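Local coordinates for protein endoglucanase A (Clostridium longisporum, PDB 6Q1I) that hydrolyses internal beta-1,4-glucosidic linkages in barley beta-glucan, lichenan and carboxymethylcellulose, also acts on xylan, and prefers the longer cello-oligosaccharides, at residues N37-Y40 and N41-P44; L332-R335 and S336-N339. All blocks are in the same frame, centred on the assembly; numbering follows the deposited sequence.

This chain is the family 5 catalytic module of a longer enzyme, an eight-stranded parallel beta/alpha barrel. After helix 14-20 the chain runs through strand 23-27 and into the loop that holds contact 1, where a beta turn from S39 to T42 bends it toward helix 44-48. Seven more strands complete the barrel. Contact 2 follows the last, strand 314-318, and closes a turn at 332-339 before helix 343-356. The contacts lie in series, neither nesting nor crossing, their nearest atoms about 12 Å apart. Both belong to loops leaving the first and last strands in sequence, which lie side by side in the closed barrel; contact 1 meets helices 44-48 and 90-105, contact 2 helix 58-67.

Contact 1: N37-Y40 and N41-P44; sequences NLSY and NTSP
The Y40 ring and the N41 amide lie side by side and point the same way, their planes turned 63° from each other. In one of two conformers of N41, OD1 leads the approach, reaching the ring obliquely at 3.2 Å from Y40 CE1 and nearly as close to CD1, while ND2 of N41 comes to 3.6 Å from CE1. Y40 CG sits between its own backbone N and carbonyl carbon (chi1 67°), which brings the ring round beside N41 although CB sets off away from the following residues.

The polar half of the contact is a type I beta turn from S39 to T42. It is closed by T42 N donating to S39 O over 3.1 Å, with the donor standing 63° out of the carbonyl plane. The two hydroxyls then join the ends of the turn, S39 OG lying 2.7 Å from T42 OG1 in a short hydrogen bond. S39 OG also takes a weak bond from N41 N, and L38 CB packs against T42 OG1 at 4.0 Å.

This is a surface turn, away from the positions assigned to catalysis by similarity. N41 OD1 takes a weak hydrogen bond from N89 ND2, just ahead of helix 90-105. L38 and T42 rest on F47 of helix 44-48, S43 OG caps that helix at I45 N, and P44 packs against W92 and R95 of helix 90-105.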
loop_
_atom_site.group_PDB
_atom_site.type_symbol
_atom_site.label_atom_id
_atom_site.label_comp_id
_atom_site.label_asym_id
_atom_site.label_seq_id
_atom_site.Cartn_x
_atom_site.Cartn_y
_atom_site.Cartn_z
ATOM N N ASN A 37 0.885 14.062 18.599
ATOM C CA ASN A 37 0.655 14.820 19.826
ATOM C C ASN A 37 0.284 13.922 21.001
ATOM O O ASN A 37 -0.234 14.414 22.007
ATOM C CB ASN A 37 -0.430 15.883 19.627
ATOM C CG ASN A 37 -1.780 15.285 19.328
ATOM O OD1 ASN A 37 -1.874 14.233 18.719
ATOM N ND2 ASN A 37 -2.837 15.959 19.761
ATOM N N LEU A 38 0.532 12.618 20.894
ATOM C CA LEU A 38 0.174 11.666 21.920
ATOM C C LEU A 38 1.447 11.249 22.681
ATOM O O LEU A 38 2.200 12.150 23.070
ATOM C CB LEU A 38 -0.618 10.510 21.297
ATOM C CG LEU A 38 -1.921 10.930 20.632
ATOM C CD1 LEU A 38 -2.585 9.726 19.965
ATOM C CD2 LEU A 38 -2.858 11.569 21.646
ATOM N N SER A 39 1.696 9.971 22.919
ATOM C CA SER A 39 2.924 9.453 23.499
ATOM C C SER A 39 3.007 7.992 23.078
ATOM O O SER A 39 2.003 7.399 22.677
ATOM C CB SER A 39 2.913 9.528 25.023
ATOM O OG SER A 39 2.024 8.555 25.536
ATOM N N TYR A 40 4.203 7.406 23.184
ATOM C CA TYR A 40 4.364 6.031 22.715
ATOM C C TYR A 40 3.586 5.024 23.559
ATOM O O TYR A 40 3.372 3.896 23.105
ATOM C CB TYR A 40 5.841 5.644 22.617
ATOM C CG TYR A 40 6.554 5.560 23.940
ATOM C CD1 TYR A 40 6.437 4.436 24.749
ATOM C CD2 TYR A 40 7.370 6.593 24.367
ATOM C CE1 TYR A 40 7.096 4.360 25.956
ATOM C CE2 TYR A 40 8.034 6.520 25.563
ATOM C CZ TYR A 40 7.894 5.405 26.355
ATOM O OH TYR A 40 8.557 5.344 27.553
ATOM N N ASN A 41 3.153 5.401 24.761
ATOM C CA ASN A 41 2.399 4.521 25.643
ATOM C C ASN A 41 0.904 4.791 25.610
ATOM O O ASN A 41 0.157 4.153 26.353
ATOM C CB ASN A 41 2.899 4.661 27.088
ATOM C CG ASN A 41 4.042 3.720 27.410
ATOM O OD1 ASN A 41 4.358 2.807 26.644
ATOM N ND2 ASN A 41 4.662 3.932 28.560
ATOM N N THR A 42 0.455 5.726 24.783
ATOM C CA THR A 42 -0.964 6.029 24.690
ATOM C C THR A 42 -1.687 4.867 24.012
ATOM O O THR A 42 -1.116 4.150 23.187
ATOM C CB THR A 42 -1.136 7.339 23.914
ATOM O OG1 THR A 42 -0.542 8.416 24.654
ATOM C CG2 THR A 42 -2.586 7.665 23.660
ATOM N N SER A 43 -2.956 4.685 24.380
ATOM C CA SER A 43 -3.785 3.618 23.835
ATOM C C SER A 43 -3.721 3.585 22.311
ATOM O O SER A 43 -3.795 4.638 21.663
ATOM C CB SER A 43 -5.246 3.868 24.217
ATOM O OG SER A 43 -6.126 3.085 23.421
ATOM N N PRO A 44 -3.689 2.393 21.704
ATOM C CA PRO A 44 -3.734 2.319 20.236
ATOM C C PRO A 44 -4.938 3.010 19.633
ATOM O O PRO A 44 -4.860 3.506 18.502
ATOM C CB PRO A 44 -3.759 0.806 19.967
ATOM C CG PRO A 44 -3.054 0.214 21.151
ATOM C CD PRO A 44 -3.464 1.074 22.321
#

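Contact 2: L332-R335 and S336-N339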
loop_
_atom_site.group_PDB
_atom_site.type_symbol
_atom_site.label_atom_id
_atom_site.label_comp_id
_atom_site.label_asym_id
_atom_site.label_seq_id
_atom_site.Cartn_x
_atom_site.Cartn_y
_atom_site.Cartn_z
ATOM N N LEU A 332 -15.035 4.471 -0.224
ATOM C CA LEU A 332 -16.028 3.610 -0.863
ATOM C C LEU A 332 -16.962 2.931 0.127
ATOM O O LEU A 332 -18.173 2.880 -0.114
ATOM C CB LEU A 332 -15.356 2.541 -1.742
ATOM C CG LEU A 332 -14.692 3.036 -3.024
ATOM C CD1 LEU A 332 -14.145 1.854 -3.797
ATOM C CD2 LEU A 332 -15.648 3.853 -3.899
ATOM N N LEU A 333 -16.438 2.365 1.209
ATOM C CA LEU A 333 -17.251 1.744 2.248
ATOM C C LEU A 333 -17.495 2.750 3.366
ATOM O O LEU A 333 -16.546 3.261 3.961
ATOM C CB LEU A 333 -16.548 0.514 2.828
ATOM C CG LEU A 333 -17.275 -0.157 3.996
ATOM C CD1 LEU A 333 -18.583 -0.783 3.519
ATOM C CD2 LEU A 333 -16.381 -1.197 4.658
ATOM N N ASN A 334 -18.756 3.020 3.670
ATOM C CA ASN A 334 -19.090 3.837 4.832
ATOM C C ASN A 334 -18.949 2.955 6.069
ATOM O O ASN A 334 -19.755 2.046 6.290
ATOM C CB ASN A 334 -20.508 4.379 4.693
ATOM C CG ASN A 334 -20.895 5.295 5.832
ATOM O OD1 ASN A 334 -20.499 5.089 6.976
ATOM N ND2 ASN A 334 -21.694 6.301 5.524
ATOM N N ARG A 335 -17.904 3.193 6.860
ATOM C CA ARG A 335 -17.600 2.291 7.961
ATOM C C ARG A 335 -18.584 2.408 9.110
ATOM O O ARG A 335 -18.641 1.501 9.942
ATOM C CB ARG A 335 -16.181 2.526 8.457
ATOM C CG ARG A 335 -15.135 2.174 7.425
ATOM C CD ARG A 335 -13.751 2.272 7.979
ATOM N NE ARG A 335 -12.770 2.483 6.917
ATOM C CZ ARG A 335 -11.506 2.805 7.161
ATOM N NH1 ARG A 335 -11.092 2.906 8.412
ATOM N NH2 ARG A 335 -10.665 3.043 6.168
ATOM N N SER A 336 -19.347 3.496 9.184
ATOM C CA SER A 336 -20.323 3.633 10.257
ATOM C C SER A 336 -21.629 2.916 9.944
ATOM O O SER A 336 -22.284 2.420 10.865
ATOM C CB SER A 336 -20.572 5.115 10.544
ATOM O OG SER A 336 -19.412 5.712 11.115
ATOM N N THR A 337 -22.035 2.850 8.674
ATOM C CA THR A 337 -23.287 2.199 8.306
ATOM C C THR A 337 -23.094 0.838 7.657
ATOM O O THR A 337 -24.055 0.064 7.579
ATOM C CB THR A 337 -24.072 3.069 7.314
ATOM O OG1 THR A 337 -23.321 3.189 6.103
ATOM C CG2 THR A 337 -24.349 4.451 7.893
ATOM N N LEU A 338 -21.892 0.549 7.165
ATOM C CA LEU A 338 -21.594 -0.644 6.377
ATOM C C LEU A 338 -22.346 -0.672 5.047
ATOM O O LEU A 338 -22.469 -1.730 4.430
ATOM C CB LEU A 338 -21.795 -1.939 7.172
ATOM C CG LEU A 338 -20.928 -2.036 8.430
ATOM C CD1 LEU A 338 -21.082 -3.393 9.095
ATOM C CD2 LEU A 338 -19.464 -1.760 8.121
ATOM N N ASN A 339 -22.863 0.473 4.609
ATOM C CA ASN A 339 -23.303 0.673 3.237
ATOM C C ASN A 339 -22.160 1.297 2.438
ATOM O O ASN A 339 -21.205 1.824 2.999
ATOM C CB ASN A 339 -24.520 1.607 3.193
ATOM C CG ASN A 339 -25.752 1.013 3.856
ATOM O OD1 ASN A 339 -25.987 -0.194 3.807
ATOM N ND2 ASN A 339 -26.554 1.872 4.473
#
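OD1 of N334 is gripped by two backbone N-H groups from the turn that follows it. S336 N donates over 3.0 Å and lies in the carbonyl plane of the amide, whereas T337 N, 3.2 Å from OD1, stands 61° above that plane. With CG anti to the N334 backbone N (chi1 -177°), the amide oxygen is brought to the N-H groups of the turn, and two donors from different directions restrict its rotation. The bond from S336 makes this an Asx turn. T337 crosses the N334 side chain at a slant, its OG1 3.2 Å from N334 CG. That same OG1 accepts N339 N in an ST turn (3.1 Å).

Around these side chains the backbone makes a tight, hairpin-like reversal: L338 N donates to N334 O at 2.8 Å, and N334 N to N339 O at the same length, 2.8 Å. T337 N adds a weak bond to N334 O. R335, S336 and T337 keep right-handed helical backbone angles, and L338 switches to the left-handed region (phi 64°), which turns the chain back; a backbone pairing of L332 with Y341 continues the hairpin.

Leucine methyls pack on the turn's backbone. L333 CD1 lies 3.7 Å from N339 O and also close to the L338 carbonyl carbon, and L338 CD2 comes near R335 O. L333 packs on K63 and I64 of helix 58-67, and L338 on M60. R335 extends toward the barrel loops, also touching M60, its NH1 donating to T30 OG1 and NH2 to G28 O. Its side chain ends up about 12 Å from that of Q284, a changed residue at the position assigned by similarity to the nucleophile.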